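Local coordinates for protein type I modular polyketide synthase (PDB 6IYR) that probably selects an extender unit from its coenzyme A thioester and transfers the acyl group to the carrier protein, as the acyltransferase domain of module 8 of salinomycin synthase, at residues 54-68 with 97-110. Sequence-based numbering, arbitrary orientation.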
# COMPACT_ATOMS: atom_id res chain seq x y z
N ARG A 54 16.62 -23.99 -9.24
CA ARG A 54 17.69 -23.45 -10.05
C ARG A 54 17.97 -24.37 -11.25
O ARG A 54 18.28 -23.90 -12.34
CB ARG A 54 18.93 -23.25 -9.19
CG ARG A 54 18.87 -21.98 -8.37
CD ARG A 54 20.18 -21.67 -7.66
NE ARG A 54 20.19 -22.24 -6.32
CZ ARG A 54 20.95 -23.26 -5.93
NH1 ARG A 54 20.83 -23.73 -4.70
NH2 ARG A 54 21.84 -23.81 -6.76
N GLY A 55 17.74 -25.66 -11.05
CA GLY A 55 17.77 -26.61 -12.14
C GLY A 55 16.68 -26.41 -13.17
O GLY A 55 16.89 -26.61 -14.37
N GLN A 56 15.48 -26.14 -12.72
CA GLN A 56 14.40 -25.80 -13.65
C GLN A 56 14.74 -24.56 -14.47
O GLN A 56 14.42 -24.48 -15.66
CB GLN A 56 13.14 -25.55 -12.86
CG GLN A 56 12.59 -26.81 -12.24
CD GLN A 56 11.61 -27.45 -13.16
OE1 GLN A 56 10.40 -27.24 -13.04
NE2 GLN A 56 12.12 -28.06 -14.22
N ALA A 57 15.33 -23.56 -13.83
CA ALA A 57 15.78 -22.38 -14.54
C ALA A 57 16.80 -22.73 -15.65
O ALA A 57 16.70 -22.23 -16.76
CB ALA A 57 16.35 -21.36 -13.57
N ALA A 58 17.72 -23.64 -15.36
CA ALA A 58 18.74 -24.04 -16.32
C ALA A 58 18.15 -24.83 -17.45
O ALA A 58 18.46 -24.55 -18.59
CB ALA A 58 19.84 -24.84 -15.63
N ARG A 59 17.22 -25.74 -17.16
CA ARG A 59 16.52 -26.46 -18.21
C ARG A 59 15.78 -25.51 -19.14
O ARG A 59 15.77 -25.70 -20.35
CB ARG A 59 15.53 -27.50 -17.66
CG ARG A 59 16.05 -28.42 -16.57
CD ARG A 59 17.39 -29.06 -16.93
NE ARG A 59 17.22 -30.15 -17.90
CZ ARG A 59 18.22 -30.81 -18.48
NH1 ARG A 59 17.95 -31.79 -19.34
NH2 ARG A 59 19.48 -30.50 -18.21
N LEU A 60 15.11 -24.53 -18.55
CA LEU A 60 14.38 -23.56 -19.34
C LEU A 60 15.34 -22.77 -20.18
O LEU A 60 15.08 -22.53 -21.32
CB LEU A 60 13.56 -22.63 -18.46
CG LEU A 60 12.06 -22.78 -18.55
CD1 LEU A 60 11.41 -21.67 -17.74
CD2 LEU A 60 11.61 -22.68 -19.99
N ALA A 61 16.47 -22.41 -19.60
CA ALA A 61 17.49 -21.66 -20.30
C ALA A 61 18.04 -22.47 -21.47
O ALA A 61 18.25 -21.94 -22.53
CB ALA A 61 18.60 -21.27 -19.36
N GLU A 62 18.23 -23.77 -21.27
CA GLU A 62 18.72 -24.62 -22.33
C GLU A 62 17.73 -24.64 -23.49
O GLU A 62 18.10 -24.54 -24.64
CB GLU A 62 18.99 -26.03 -21.81
CG GLU A 62 20.22 -26.13 -20.94
CD GLU A 62 20.27 -27.38 -20.09
OE1 GLU A 62 21.04 -27.40 -19.12
OE2 GLU A 62 19.54 -28.33 -20.39
N PHE A 63 16.45 -24.72 -23.16
CA PHE A 63 15.44 -24.72 -24.18
C PHE A 63 15.40 -23.42 -24.98
O PHE A 63 15.28 -23.46 -26.19
CB PHE A 63 14.08 -24.96 -23.53
CG PHE A 63 12.94 -24.56 -24.40
CD1 PHE A 63 12.40 -25.45 -25.29
CD2 PHE A 63 12.41 -23.30 -24.32
CE1 PHE A 63 11.35 -25.10 -26.10
CE2 PHE A 63 11.36 -22.93 -25.12
CZ PHE A 63 10.83 -23.84 -26.01
N THR A 64 15.49 -22.27 -24.32
CA THR A 64 15.46 -21.00 -25.04
C THR A 64 16.70 -20.75 -25.87
O THR A 64 16.65 -20.11 -26.89
CB THR A 64 14.96 -19.75 -24.27
OG1 THR A 64 16.04 -18.94 -23.84
CG2 THR A 64 14.09 -20.08 -23.13
N ARG A 65 17.82 -21.30 -25.43
CA ARG A 65 19.07 -21.15 -26.15
C ARG A 65 18.97 -21.75 -27.55
O ARG A 65 19.51 -21.21 -28.48
CB ARG A 65 20.20 -21.82 -25.40
CG ARG A 65 20.79 -21.02 -24.26
CD ARG A 65 21.84 -21.84 -23.55
NE ARG A 65 22.24 -21.24 -22.30
CZ ARG A 65 22.34 -21.89 -21.16
NH1 ARG A 65 22.10 -23.19 -21.13
NH2 ARG A 65 22.72 -21.26 -20.07
N GLY A 66 18.31 -22.89 -27.69
CA GLY A 66 18.17 -23.52 -28.97
C GLY A 66 16.89 -23.16 -29.70
O GLY A 66 16.62 -23.67 -30.76
N GLU A 67 16.07 -22.33 -29.08
CA GLU A 67 14.79 -21.97 -29.68
C GLU A 67 14.68 -21.13 -30.95
O GLU A 67 13.96 -21.52 -31.86
CB GLU A 67 13.83 -21.43 -28.64
CG GLU A 67 12.41 -21.61 -29.09
CD GLU A 67 12.30 -22.79 -30.01
OE1 GLU A 67 12.78 -23.87 -29.60
OE2 GLU A 67 11.78 -22.63 -31.13
N GLY A 68 15.41 -20.04 -31.09
CA GLY A 68 15.27 -19.28 -32.32
C GLY A 68 13.99 -18.47 -32.43
O GLY A 68 13.96 -17.32 -32.05
N ARG A 97 13.32 -13.06 -26.27
CA ARG A 97 14.21 -14.20 -26.08
C ARG A 97 15.46 -13.88 -25.30
O ARG A 97 15.86 -14.61 -24.40
CB ARG A 97 14.61 -14.78 -27.44
CG ARG A 97 15.46 -16.02 -27.36
CD ARG A 97 15.63 -16.70 -28.72
NE ARG A 97 16.70 -17.69 -28.64
CZ ARG A 97 17.99 -17.39 -28.61
NH1 ARG A 97 18.39 -16.13 -28.79
NH2 ARG A 97 18.90 -18.35 -28.52
N GLU A 98 16.14 -12.82 -25.72
CA GLU A 98 17.44 -12.52 -25.18
C GLU A 98 17.29 -12.09 -23.72
O GLU A 98 18.09 -12.46 -22.87
CB GLU A 98 18.09 -11.42 -26.04
CG GLU A 98 18.45 -11.85 -27.47
CD GLU A 98 17.24 -12.26 -28.32
OE1 GLU A 98 16.28 -11.46 -28.41
OE2 GLU A 98 17.25 -13.36 -28.95
N GLY A 99 16.19 -11.40 -23.40
CA GLY A 99 15.90 -10.98 -22.02
C GLY A 99 15.62 -12.17 -21.13
O GLY A 99 16.17 -12.27 -20.03
N PHE A 100 14.84 -13.13 -21.63
CA PHE A 100 14.64 -14.37 -20.90
C PHE A 100 15.92 -15.13 -20.64
O PHE A 100 16.12 -15.70 -19.55
CB PHE A 100 13.66 -15.24 -21.65
CG PHE A 100 12.27 -14.74 -21.55
CD1 PHE A 100 11.63 -14.71 -20.32
CD2 PHE A 100 11.65 -14.16 -22.64
CE1 PHE A 100 10.34 -14.21 -20.21
CE2 PHE A 100 10.39 -13.61 -22.52
CZ PHE A 100 9.73 -13.63 -21.31
N LEU A 101 16.84 -15.08 -21.59
CA LEU A 101 18.11 -15.77 -21.40
C LEU A 101 18.90 -15.15 -20.26
O LEU A 101 19.43 -15.85 -19.40
CB LEU A 101 18.92 -15.75 -22.72
CG LEU A 101 19.23 -17.03 -23.51
CD1 LEU A 101 18.29 -18.19 -23.25
CD2 LEU A 101 19.30 -16.73 -25.01
N THR A 102 19.08 -13.84 -20.30
CA THR A 102 19.81 -13.14 -19.27
C THR A 102 19.18 -13.39 -17.91
O THR A 102 19.89 -13.61 -16.92
CB THR A 102 19.81 -11.64 -19.56
OG1 THR A 102 20.36 -11.43 -20.86
CG2 THR A 102 20.58 -10.88 -18.51
N ALA A 103 17.86 -13.36 -17.84
CA ALA A 103 17.18 -13.52 -16.54
C ALA A 103 17.26 -14.97 -16.05
O ALA A 103 17.63 -15.21 -14.90
CB ALA A 103 15.73 -13.09 -16.67
N LEU A 104 17.09 -15.94 -16.94
CA LEU A 104 17.18 -17.34 -16.52
C LEU A 104 18.58 -17.78 -16.10
O LEU A 104 18.75 -18.66 -15.27
CB LEU A 104 16.68 -18.26 -17.62
CG LEU A 104 15.18 -18.19 -17.87
CD1 LEU A 104 14.84 -18.72 -19.25
CD2 LEU A 104 14.42 -18.95 -16.81
N ASP A 105 19.59 -17.23 -16.73
CA ASP A 105 20.94 -17.62 -16.38
C ASP A 105 21.23 -17.09 -14.98
O ASP A 105 21.87 -17.78 -14.17
CB ASP A 105 21.92 -17.04 -17.38
CG ASP A 105 22.12 -17.95 -18.62
OD1 ASP A 105 21.60 -19.09 -18.66
OD2 ASP A 105 22.85 -17.54 -19.53
N ALA A 106 20.77 -15.87 -14.69
CA ALA A 106 20.93 -15.32 -13.34
C ALA A 106 20.16 -16.14 -12.31
O ALA A 106 20.68 -16.48 -11.26
CB ALA A 106 20.51 -13.87 -13.30
N LEU A 107 18.93 -16.50 -12.64
CA LEU A 107 18.13 -17.32 -11.75
C LEU A 107 18.83 -18.65 -11.50
O LEU A 107 18.88 -19.15 -10.36
CB LEU A 107 16.72 -17.51 -12.33
CG LEU A 107 15.73 -18.31 -11.50
CD1 LEU A 107 15.51 -17.67 -10.13
CD2 LEU A 107 14.43 -18.39 -12.28
N ALA A 108 19.43 -19.23 -12.52
CA ALA A 108 19.96 -20.59 -12.36
C ALA A 108 21.25 -20.53 -11.57
O ALA A 108 21.62 -21.51 -10.95
CB ALA A 108 20.18 -21.28 -13.71
N GLU A 109 21.89 -19.37 -11.51
CA GLU A 109 23.14 -19.22 -10.78
C GLU A 109 22.96 -18.52 -9.44
O GLU A 109 23.91 -17.97 -8.90
CB GLU A 109 24.14 -18.42 -11.63
CG GLU A 109 24.79 -19.22 -12.75
CD GLU A 109 24.87 -18.44 -14.06
OE1 GLU A 109 25.07 -17.20 -14.01
OE2 GLU A 109 24.70 -19.05 -15.13
N ALA A 110 21.72 -18.40 -8.97
CA ALA A 110 21.41 -17.55 -7.83
C ALA A 110 22.10 -16.20 -7.87
O ALA A 110 22.58 -15.71 -6.86
CB ALA A 110 21.78 -18.25 -6.53
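R97 reaches from the first turn of helix 97-108 to the C-terminal end of helix 50-65. With CG anti to the backbone N (chi1 -177°), its chain runs straight out from CB to NE. R97 CD passes 3.8 Å from G68 O; NE then makes a weak bond to T64 O, and R97 NH2 divides between a second, weak bond to that oxygen and a better one to R65 O, at 2.9 Å. R65 O lies almost in the guanidinium plane, although R97 NH2 sits above the plane of the carbonyl. The other terminal nitrogen, R97 NH1, forms a salt bridge with E98 OE2, so that partners at both hold the guanidinium's rotation; L101 CD2 lies over one face, toward its rim. A positive group is thus held at the carbonyl end of a helix, where the dipole would probably favour it.

Midway along, L104 is a knob in the hole formed by A57, L60, A61 and T64. Alanines let the axes of 54-65 and 97-108 approach to 8.0 Å: A57 CB touches L107 CG at 3.7 Å and also meets A108 CB. Along one flank, R65 NH2 bridges to D105 OD1 at 2.8 Å, guanidinium and carboxylate planes 41° apart. W43 of strand 41-47 packs against L60, T64 and L104. The two segments form an antiparallel helix pair, crossing at -150°, in a small peripheral alpha/beta subdomain consistent with the KS-AT linker of modular polyketide synthases.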